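Local atomic coordinates of putative HMP/thiamine permease protein YkoE (Bacillus subtilis, PDB entry 5EDL), a protein that binds thiamine as the membrane-embedded S component of an energy-coupling-factor transporter that probably imports thiamine and/or hydroxymethylpyrimidine. Residues A[95-100]-A[119-124]. Residues are numbered along the deposited sequence; the frame is centred on the assembly and turned at random.
With MPG ([(Z)-octadec-9-enyl] (2R)-2,3-bis(oxidanyl)propanoate), chain C; MPG ([(Z)-octadec-9-enyl] (2R)-2,3-bis(oxidanyl)propanoate), chain D.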
ATOM      1  N   LEU A  95      -4.705  -5.377  -6.835  1.00 21.71           N
ATOM      2  CA  LEU A  95      -6.101  -5.761  -7.061  1.00 22.24           C
ATOM      3  C   LEU A  95      -6.848  -5.914  -5.750  1.00 27.37           C
ATOM      4  O   LEU A  95      -8.020  -5.532  -5.641  1.00 22.35           O
ATOM      5  CB  LEU A  95      -6.185  -7.080  -7.845  1.00 23.47           C
ATOM      6  CG  LEU A  95      -5.703  -7.039  -9.303  1.00 29.21           C
ATOM      7  CD1 LEU A  95      -5.575  -8.461  -9.859  1.00 27.34           C
ATOM      8  CD2 LEU A  95      -6.632  -6.200 -10.186  1.00 24.41           C
ATOM      9  N   GLY A  96      -6.170  -6.503  -4.764  1.00 22.32           N
ATOM     10  CA  GLY A  96      -6.731  -6.646  -3.427  1.00 22.55           C
ATOM     11  C   GLY A  96      -7.071  -5.314  -2.765  1.00 21.42           C
ATOM     12  O   GLY A  96      -8.139  -5.164  -2.147  1.00 21.75           O
ATOM     13  N   ALA A  97      -6.166  -4.347  -2.880  1.00 22.02           N
ATOM     14  CA  ALA A  97      -6.420  -2.991  -2.361  1.00 20.94           C
ATOM     15  C   ALA A  97      -7.486  -2.261  -3.190  1.00 22.26           C
ATOM     16  O   ALA A  97      -8.404  -1.656  -2.645  1.00 21.84           O
ATOM     17  CB  ALA A  97      -5.138  -2.196  -2.334  1.00 19.70           C
ATOM     18  N   GLU A  98      -7.356  -2.333  -4.506  1.00 20.90           N
ATOM     19  CA  GLU A  98      -8.286  -1.671  -5.408  1.00 21.11           C
ATOM     20  C   GLU A  98      -9.719  -2.163  -5.190  1.00 24.38           C
ATOM     21  O   GLU A  98     -10.657  -1.389  -5.314  1.00 22.37           O
ATOM     22  CB  GLU A  98      -7.870  -1.896  -6.862  1.00 21.45           C
ATOM     23  CG  GLU A  98      -8.629  -1.033  -7.872  1.00 26.54           C
ATOM     24  CD  GLU A  98      -8.194   0.429  -7.840  1.00 23.28           C
ATOM     25  OE1 GLU A  98      -6.977   0.705  -7.873  1.00 23.02           O
ATOM     26  OE2 GLU A  98      -9.079   1.301  -7.778  1.00 25.80           O
ATOM     27  N   ALA A  99      -9.884  -3.449  -4.880  1.00 22.19           N
ATOM     28  CA  ALA A  99     -11.219  -4.014  -4.683  1.00 27.84           C
ATOM     29  C   ALA A  99     -11.983  -3.291  -3.556  1.00 23.20           C
ATOM     30  O   ALA A  99     -13.197  -3.136  -3.619  1.00 27.74           O
ATOM     31  CB  ALA A  99     -11.122  -5.514  -4.390  1.00 27.57           C
ATOM     32  N   VAL A 100     -11.265  -2.863  -2.530  1.00 22.51           N
ATOM     33  CA  VAL A 100     -11.887  -2.161  -1.404  1.00 22.78           C
ATOM     34  C   VAL A 100     -12.308  -0.736  -1.821  1.00 22.93           C
ATOM     35  O   VAL A 100     -13.352  -0.234  -1.393  1.00 23.72           O
ATOM     36  CB  VAL A 100     -10.930  -2.122  -0.188  1.00 26.84           C
ATOM     37  CG1 VAL A 100     -11.356  -1.061   0.832  1.00 25.81           C
ATOM     38  CG2 VAL A 100     -10.839  -3.504   0.458  1.00 24.86           C
ATOM     39  N   MET A 119      -5.750  -4.629   4.272  1.00 23.57           N
ATOM     40  CA  MET A 119      -6.144  -6.016   4.532  1.00 22.00           C
ATOM     41  C   MET A 119      -6.546  -6.763   3.258  1.00 23.64           C
ATOM     42  O   MET A 119      -6.366  -7.982   3.163  1.00 22.38           O
ATOM     43  CB  MET A 119      -7.288  -6.053   5.545  1.00 22.80           C
ATOM     44  CG  MET A 119      -6.848  -5.610   6.941  1.00 23.24           C
ATOM     45  SD  MET A 119      -8.196  -5.237   8.089  1.00 33.50           S
ATOM     46  CE  MET A 119      -9.063  -6.801   8.077  1.00 26.25           C
ATOM     47  N   GLY A 120      -7.093  -6.033   2.288  1.00 22.01           N
ATOM     48  CA  GLY A 120      -7.410  -6.610   0.992  1.00 22.24           C
ATOM     49  C   GLY A 120      -6.144  -7.128   0.327  1.00 23.89           C
ATOM     50  O   GLY A 120      -6.124  -8.220  -0.243  1.00 23.71           O
ATOM     51  N   SER A 121      -5.073  -6.347   0.413  1.00 24.53           N
ATOM     52  CA  SER A 121      -3.795  -6.781  -0.136  1.00 24.23           C
ATOM     53  C   SER A 121      -3.263  -7.982   0.654  1.00 21.44           C
ATOM     54  O   SER A 121      -2.697  -8.894   0.075  1.00 21.70           O
ATOM     55  CB  SER A 121      -2.765  -5.646  -0.123  1.00 22.69           C
ATOM     56  OG  SER A 121      -3.135  -4.605  -1.013  1.00 23.73           O
ATOM     57  N   SER A 122      -3.447  -7.953   1.970  1.00 21.31           N
ATOM     58  CA  SER A 122      -3.043  -9.057   2.830  1.00 21.47           C
ATOM     59  C   SER A 122      -3.697 -10.365   2.364  1.00 21.79           C
ATOM     60  O   SER A 122      -3.026 -11.376   2.187  1.00 22.01           O
ATOM     61  CB  SER A 122      -3.414  -8.776   4.285  1.00 21.64           C
ATOM     62  OG  SER A 122      -2.696  -7.670   4.793  1.00 21.72           O
ATOM     63  N   VAL A 123      -5.008 -10.329   2.161  1.00 22.10           N
ATOM     64  CA  VAL A 123      -5.742 -11.505   1.734  1.00 22.54           C
ATOM     65  C   VAL A 123      -5.317 -11.980   0.338  1.00 24.89           C
ATOM     66  O   VAL A 123      -5.083 -13.182   0.124  1.00 23.17           O
ATOM     67  CB  VAL A 123      -7.262 -11.242   1.748  1.00 23.03           C
ATOM     68  CG1 VAL A 123      -8.010 -12.391   1.088  1.00 30.97           C
ATOM     69  CG2 VAL A 123      -7.755 -11.030   3.178  1.00 23.72           C
ATOM     70  N   ALA A 124      -5.223 -11.048  -0.608  1.00 22.70           N
ATOM     71  CA  ALA A 124      -4.858 -11.390  -1.983  1.00 26.39           C
ATOM     72  C   ALA A 124      -3.451 -12.009  -2.064  1.00 25.31           C
ATOM     73  O   ALA A 124      -3.232 -12.979  -2.790  1.00 24.04           O
ATOM     74  CB  ALA A 124      -4.942 -10.163  -2.876  1.00 23.38           C
TER
HETATM   75  C2  MPG C 202     -11.294  -8.135  -7.176  1.00 58.09           C
HETATM   76  C3  MPG C 202     -12.047  -6.851  -7.445  1.00 54.89           C
HETATM   77  C4  MPG C 202     -11.072  -5.765  -7.844  1.00 52.01           C
HETATM   78  C5  MPG C 202     -10.614  -6.008  -9.262  1.00 58.90           C
HETATM   79  C6  MPG C 202     -10.829  -4.762 -10.086  1.00 61.29           C
HETATM   80  C7  MPG C 202      -9.801  -3.731  -9.692  1.00 62.48           C
HETATM   81  C8  MPG C 202      -9.677  -2.693 -10.784  1.00 64.33           C
HETATM   82  C9  MPG C 202     -10.756  -1.651 -10.594  1.00 66.86           C
HETATM   83  C10 MPG C 202     -10.782  -0.503 -11.308  1.00 64.09           C
HETATM   84  C11 MPG C 202      -9.740  -0.171 -12.353  1.00 62.89           C
HETATM   85  C12 MPG C 202     -10.457   0.189 -13.636  1.00 65.16           C
HETATM   86  C13 MPG C 202     -11.229   1.485 -13.462  1.00 61.23           C
HETATM   87  C14 MPG C 202     -12.723   1.240 -13.391  1.00 54.64           C
HETATM   88  C15 MPG C 202     -13.468   2.390 -14.034  1.00 56.53           C
HETATM   89  C16 MPG C 202     -14.599   2.833 -13.134  1.00 58.25           C
HETATM   90  C17 MPG C 202     -15.231   4.090 -13.683  1.00 55.98           C
HETATM   91  C18 MPG C 202     -15.852   4.861 -12.540  1.00 53.64           C
HETATM   92  O1  MPG C 202     -12.118  -9.564  -5.459  1.00 71.20           O
HETATM   93  C1  MPG C 202     -12.275  -9.229  -6.818  1.00 65.66           C
HETATM   94  C2  MPG D 203      -2.769 -16.263  -8.734  1.00 52.09           C
HETATM   95  C3  MPG D 203      -3.322 -15.775  -7.409  1.00 52.05           C
HETATM   96  C4  MPG D 203      -4.667 -15.120  -7.639  1.00 50.38           C
HETATM   97  C5  MPG D 203      -5.159 -14.392  -6.404  1.00 46.60           C
HETATM   98  C6  MPG D 203      -6.384 -13.587  -6.790  1.00 47.26           C
HETATM   99  C7  MPG D 203      -7.110 -13.066  -5.563  1.00 52.91           C
HETATM  100  C8  MPG D 203      -6.835 -11.587  -5.361  1.00 58.25           C
HETATM  101  C9  MPG D 203      -7.977 -10.739  -5.881  1.00 58.06           C
HETATM  102  C10 MPG D 203      -8.824 -10.131  -5.022  1.00 58.53           C
HETATM  103  C11 MPG D 203      -8.648 -10.282  -3.522  1.00 57.13           C
HETATM  104  C12 MPG D 203     -10.000 -10.382  -2.844  1.00 52.82           C
HETATM  105  C13 MPG D 203      -9.943  -9.714  -1.488  1.00 50.76           C
HETATM  106  O1  MPG D 203      -0.550 -16.543  -9.602  1.00 64.81           O
HETATM  107  C1  MPG D 203      -1.405 -16.878  -8.528  1.00 57.02           C
HETATM  108  CXD MPG D 203       1.578 -17.359 -10.740  1.00 73.87           C
HETATM  109  O2  MPG D 203       1.381 -16.685 -11.960  1.00 78.15           O
HETATM  110  C21 MPG D 203       2.278 -18.675 -11.009  1.00 76.20           C
HETATM  111  O3  MPG D 203       3.637 -18.443 -11.313  1.00 77.40           O
HETATM  112  O4  MPG D 203      -0.144 -18.754  -9.904  1.00 66.37           O
HETATM  113  CX3 MPG D 203       0.243 -17.613 -10.062  1.00 67.99           C
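Gly96 and Gly120 meet backbone to backbone where two transmembrane helices cross at 139°, their local axes only 6.9 Å apart. Small residues make this possible: a CB on Gly96 would run into Gly120 O and Ala124 CB, and one on Gly120 into Gly96 O. With both faces bare, the Gly120 CA lies 3.5 Å from Gly96 O in a CA-H...O contact, 142° at the hydrogen. The contact is a weak substitute, for this buried oxygen has no conventional hydrogen-bond partner; Val100 N turns weakly to Ala97 O instead. Three more small residues flank the glycines. The Ala124 methyl CB rests 4.0 Å from Gly96 CA, while Ser121 OG reaches Ala97 CB at 3.4 Å. Having OG anti to its carbonyl carbon (chi1 -67°), Ser121 hydrogen-bonds to Gln93 O of the partner helix, so its hydroxyl stays satisfied at a buried site.

Away from the glycines the helices separate: Val100 CG2 stays 4.7 Å from Gly120 CA, and Ala99 CB 6.6 Å from it. Octadecenyl chains of two bound MPG molecules line the lipid-facing side. Ala124 CB touches C8 of one (chain D), at 3.4 Å; Ala99 CB lies 3.5 Å from C3 of the other (chain C). Glu98 lays its CG against C7 of that second molecule, while its bend at chi2 turns the carboxylate inward to Leu65 N, Gly62 N and Trp106 NE1, burying and satisfying its polar end. Within the helical bundle, helix 85-103 also packs through Ala97 and Glu98 on helix 63-77, whereas helix 111-132 leans through Met119, Ser122 and Val123 on helix 140-170.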